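Local coordinates for SusD homolog (Bacteroides thetaiotaomicron, PDB 3EHM), which probably binds mucin O-glycans at the cell surface as a SusD-like outer-membrane lipoprotein, helping this gut symbiont to use them, at residues Asp158-Glu161 and Val162-Ser166; Asn497-Pro500 and Asn501-Glu504. All coordinates share one frame; numbering follows the deposited sequence.

Contact 1 (Asp158-Glu161 and Val162-Ser166)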
loop_
_atom_site.group_PDB
_atom_site.type_symbol
_atom_site.label_atom_id
_atom_site.label_comp_id
_atom_site.label_asym_id
_atom_site.label_seq_id
_atom_site.Cartn_x
_atom_site.Cartn_y
_atom_site.Cartn_z
ATOM N N ASP A 158 4.233 4.346 20.956
ATOM C CA ASP A 158 5.367 5.176 20.550
ATOM C C ASP A 158 4.870 6.214 19.551
ATOM O O ASP A 158 3.943 5.943 18.790
ATOM C CB ASP A 158 6.432 4.332 19.845
ATOM C CG ASP A 158 7.017 3.248 20.732
ATOM O OD1 ASP A 158 7.732 3.587 21.697
ATOM O OD2 ASP A 158 6.761 2.055 20.455
ATOM N N SER A 159 5.483 7.395 19.546
ATOM C CA SER A 159 5.093 8.418 18.581
ATOM C C SER A 159 5.512 7.830 17.238
ATOM O O SER A 159 6.410 6.991 17.185
ATOM C CB SER A 159 5.854 9.723 18.828
ATOM O OG SER A 159 7.231 9.570 18.530
ATOM N N GLN A 160 4.873 8.252 16.154
ATOM C CA GLN A 160 5.231 7.715 14.847
ATOM C C GLN A 160 6.706 7.939 14.510
ATOM O O GLN A 160 7.340 7.091 13.876
ATOM C CB GLN A 160 4.343 8.326 13.763
ATOM C CG GLN A 160 4.657 7.835 12.363
ATOM C CD GLN A 160 3.526 8.108 11.393
ATOM O OE1 GLN A 160 3.012 9.225 11.322
ATOM N NE2 GLN A 160 3.135 7.088 10.637
ATOM N N GLU A 161 7.254 9.080 14.921
ATOM C CA GLU A 161 8.661 9.356 14.658
ATOM C C GLU A 161 9.541 8.316 15.350
ATOM O O GLU A 161 10.536 7.862 14.787
ATOM C CB GLU A 161 9.051 10.757 15.147
ATOM C CG GLU A 161 10.564 10.949 15.256
ATOM C CD GLU A 161 10.974 12.388 15.519
ATOM O OE1 GLU A 161 10.181 13.146 16.116
ATOM O OE2 GLU A 161 12.104 12.753 15.136
ATOM N N VAL A 162 9.172 7.938 16.570
ATOM C CA VAL A 162 9.949 6.950 17.312
ATOM C C VAL A 162 9.811 5.567 16.675
ATOM O O VAL A 162 10.763 4.789 16.658
ATOM C CB VAL A 162 9.512 6.905 18.793
ATOM C CG1 VAL A 162 10.173 5.732 19.508
ATOM C CG2 VAL A 162 9.909 8.218 19.476
ATOM N N VAL A 163 8.629 5.270 16.143
ATOM C CA VAL A 163 8.399 3.987 15.490
ATOM C C VAL A 163 9.345 3.880 14.300
ATOM O O VAL A 163 10.006 2.857 14.104
ATOM C CB VAL A 163 6.943 3.860 14.985
ATOM C CG1 VAL A 163 6.777 2.564 14.188
ATOM C CG2 VAL A 163 5.977 3.886 16.167
ATOM N N TYR A 164 9.418 4.946 13.508
ATOM C CA TYR A 164 10.293 4.949 12.346
ATOM C C TYR A 164 11.766 4.831 12.727
ATOM O O TYR A 164 12.490 4.014 12.161
ATOM C CB TYR A 164 10.062 6.205 11.499
ATOM C CG TYR A 164 9.048 5.992 10.396
ATOM C CD1 TYR A 164 7.698 5.779 10.685
ATOM C CD2 TYR A 164 9.449 5.952 9.063
ATOM C CE1 TYR A 164 6.772 5.525 9.667
ATOM C CE2 TYR A 164 8.537 5.702 8.043
ATOM C CZ TYR A 164 7.208 5.488 8.347
ATOM O OH TYR A 164 6.321 5.241 7.327
ATOM N N ARG A 165 12.213 5.635 13.687
ATOM C CA ARG A 165 13.610 5.580 14.115
ATOM C C ARG A 165 13.965 4.190 14.629
ATOM O O ARG A 165 15.039 3.668 14.336
ATOM C CB ARG A 165 13.879 6.601 15.228
ATOM C CG ARG A 165 13.916 8.043 14.761
ATOM C CD ARG A 165 14.177 9.008 15.915
ATOM N NE ARG A 165 14.282 10.382 15.437
ATOM C CZ ARG A 165 15.312 10.853 14.741
ATOM N NH1 ARG A 165 16.331 10.057 14.443
ATOM N NH2 ARG A 165 15.321 12.116 14.339
ATOM N N SER A 166 13.049 3.599 15.394
ATOM C CA SER A 166 13.258 2.277 15.975
ATOM C C SER A 166 13.232 1.153 14.945
ATOM O O SER A 166 14.013 0.200 15.039
ATOM C CB SER A 166 12.205 2.016 17.056
ATOM O OG SER A 166 12.238 3.034 18.048
#

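Contact 2 (Asn497-Pro500 and Asn501-Glu504)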
loop_
_atom_site.group_PDB
_atom_site.type_symbol
_atom_site.label_atom_id
_atom_site.label_comp_id
_atom_site.label_asym_id
_atom_site.label_seq_id
_atom_site.Cartn_x
_atom_site.Cartn_y
_atom_site.Cartn_z
ATOM N N ASN A 497 -10.718 2.666 26.718
ATOM C CA ASN A 497 -11.222 2.147 27.986
ATOM C C ASN A 497 -10.466 0.904 28.457
ATOM O O ASN A 497 -10.412 0.620 29.653
ATOM C CB ASN A 497 -12.709 1.810 27.850
ATOM C CG ASN A 497 -13.560 3.032 27.579
ATOM O OD1 ASN A 497 -14.636 2.935 26.982
ATOM N ND2 ASN A 497 -13.094 4.191 28.029
ATOM N N SER A 498 -9.879 0.171 27.516
ATOM C CA SER A 498 -9.154 -1.055 27.847
ATOM C C SER A 498 -7.642 -0.888 28.013
ATOM O O SER A 498 -6.955 -1.819 28.431
ATOM C CB SER A 498 -9.433 -2.120 26.783
ATOM O OG SER A 498 -10.823 -2.387 26.684
ATOM N N ASN A 499 -7.125 0.289 27.676
ATOM C CA ASN A 499 -5.695 0.562 27.797
ATOM C C ASN A 499 -5.471 2.027 28.169
ATOM O O ASN A 499 -5.551 2.913 27.314
ATOM C CB ASN A 499 -4.984 0.265 26.478
ATOM C CG ASN A 499 -3.482 0.477 26.562
ATOM O OD1 ASN A 499 -2.984 1.135 27.476
ATOM N ND2 ASN A 499 -2.754 -0.071 25.598
ATOM N N PRO A 500 -5.179 2.299 29.450
ATOM C CA PRO A 500 -4.948 3.673 29.907
ATOM C C PRO A 500 -3.759 4.403 29.276
ATOM O O PRO A 500 -3.624 5.613 29.432
ATOM C CB PRO A 500 -4.809 3.514 31.425
ATOM C CG PRO A 500 -4.265 2.129 31.578
ATOM C CD PRO A 500 -5.088 1.352 30.576
ATOM N N ASN A 501 -2.894 3.682 28.569
ATOM C CA ASN A 501 -1.755 4.340 27.936
ATOM C C ASN A 501 -2.152 4.998 26.621
ATOM O O ASN A 501 -1.385 5.773 26.045
ATOM C CB ASN A 501 -0.613 3.351 27.693
ATOM C CG ASN A 501 0.295 3.203 28.900
ATOM O OD1 ASN A 501 0.745 4.195 29.472
ATOM N ND2 ASN A 501 0.574 1.965 29.289
HETATM N N MSE A 502 -3.356 4.695 26.149
HETATM C CA MSE A 502 -3.837 5.269 24.899
HETATM C C MSE A 502 -4.272 6.718 25.054
HETATM O O MSE A 502 -4.389 7.444 24.070
HETATM C CB MSE A 502 -4.993 4.433 24.343
HETATM C CG MSE A 502 -4.550 3.060 23.856
HETATM SE SE MSE A 502 -5.937 2.091 22.930
HETATM C CE MSE A 502 -5.644 2.826 21.161
ATOM N N ALA A 503 -4.501 7.143 26.293
ATOM C CA ALA A 503 -4.927 8.515 26.557
ATOM C C ALA A 503 -3.910 9.513 26.011
ATOM O O ALA A 503 -4.220 10.679 25.785
ATOM C CB ALA A 503 -5.106 8.720 28.060
ATOM N N GLU A 504 -2.691 9.035 25.799
ATOM C CA GLU A 504 -1.598 9.857 25.297
ATOM C C GLU A 504 -1.580 10.014 23.769
ATOM O O GLU A 504 -0.864 10.866 23.239
ATOM C CB GLU A 504 -0.282 9.247 25.793
ATOM C CG GLU A 504 0.948 9.571 24.981
ATOM C CD GLU A 504 2.204 8.966 25.577
ATOM O OE1 GLU A 504 2.213 7.743 25.860
ATOM O OE2 GLU A 504 3.185 9.721 25.756
HETATM O O HOH W 1 -1.504 7.692 28.135
#

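Contact 1 (Asp158-Glu161 and Val162-Ser166)
E161 and R165 run alongside each other, one helical turn apart, and form a salt bridge. E161 OE2 meets R165 NE at 3.2 Å, and R165 NH2 adds a weak bond. OE2 sits at the guanidinium edge, close to its plane. NE comes to OE2 from the anti side but well out of the carboxylate plane, and the two flat groups are turned 32° against each other. E161 is extended beyond CG and R165 from CG to NE. One residue earlier, the CG of Q160 rests 4.0 Å from Y164 CD1, with amide and ring planes 78° apart. These pairs span the first two turns of helix 160-178, where S159 is the N-cap. Its OG accepts from V162 N at 3.2 Å. It can do so because OG is turned between the backbone N and the carbonyl carbon (chi1 68°). S159 O takes V163 N at 3.0 Å, the first of the regular helical bonds. Just ahead of the cap, D158 CB packs on V163 CG2 at 3.7 Å. The second shell fixes the polar ends. D158 OD2 accepts from Y145 N and N146 N, and R165 NH2 also pairs with D219. Q160 OE1 accepts from W520 N, while Y164 OH bonds D138 and R214.

Contact 2 (Asn497-Pro500 and Asn501-Glu504)
An Asx turn and a type I beta turn share N499 as their first residue. In the Asx turn, N499 OD1 accepts from N501 N at 2.8 Å. The N-H points fairly well at the oxygen (152°), and the donor is tilted from the plane of the side-chain carbonyl. In the beta turn, N499 O accepts from M502 N at 3.1 Å. This donor stands above the carbonyl plane. P500 and N501 fill the two corners of the turn with helical backbone angles. In N499, CG lies opposite the backbone N (chi1 -178°), beside the carbonyl carbon, which brings OD1 to the N-H of N501, two residues on. OD1 also lies 3.3 Å from N501 CB, and the two asparagine amide planes are close to perpendicular. The side chain of M502, a selenomethionine, runs across that of N499. Its CG comes 3.9 Å from N499 CB. A water donates to P500 O at 3.2 Å and, weakly, to N501 O, so it joins successive carbonyls. N499 ND2 bonds P155 O and N501 ND2 bonds A154 O, which ties the turn to the loop leading to helix 160-178. E504 OE1 forms a salt bridge with K156 of that loop. The turn links helix 495-498 to helix 505-509, and M502 packs on A495 and Y496 of the first and on F157 and F491.

In the fold
Contact 1 starts a long helix, whereas contact 2 is a turn between two short ones. Both are partly buried, but the centre of contact 2 lies about 28 Å from the centre of the chain, that of contact 1 about 19 Å, and two touching residues of contact 2 are exposed. The centres of contact 1 and contact 2 are about 18 Å apart, and the two do not touch. The loop 154-157, just before contact 1, bonds or packs against contact 2 and so connects the two contacts. In each, a side-chain oxygen takes a backbone N-H: a serine hydroxyl three residues ahead of it in 158-166, an asparagine amide two residues ahead in 497-504. Contact 1 alone has a salt bridge between its segments.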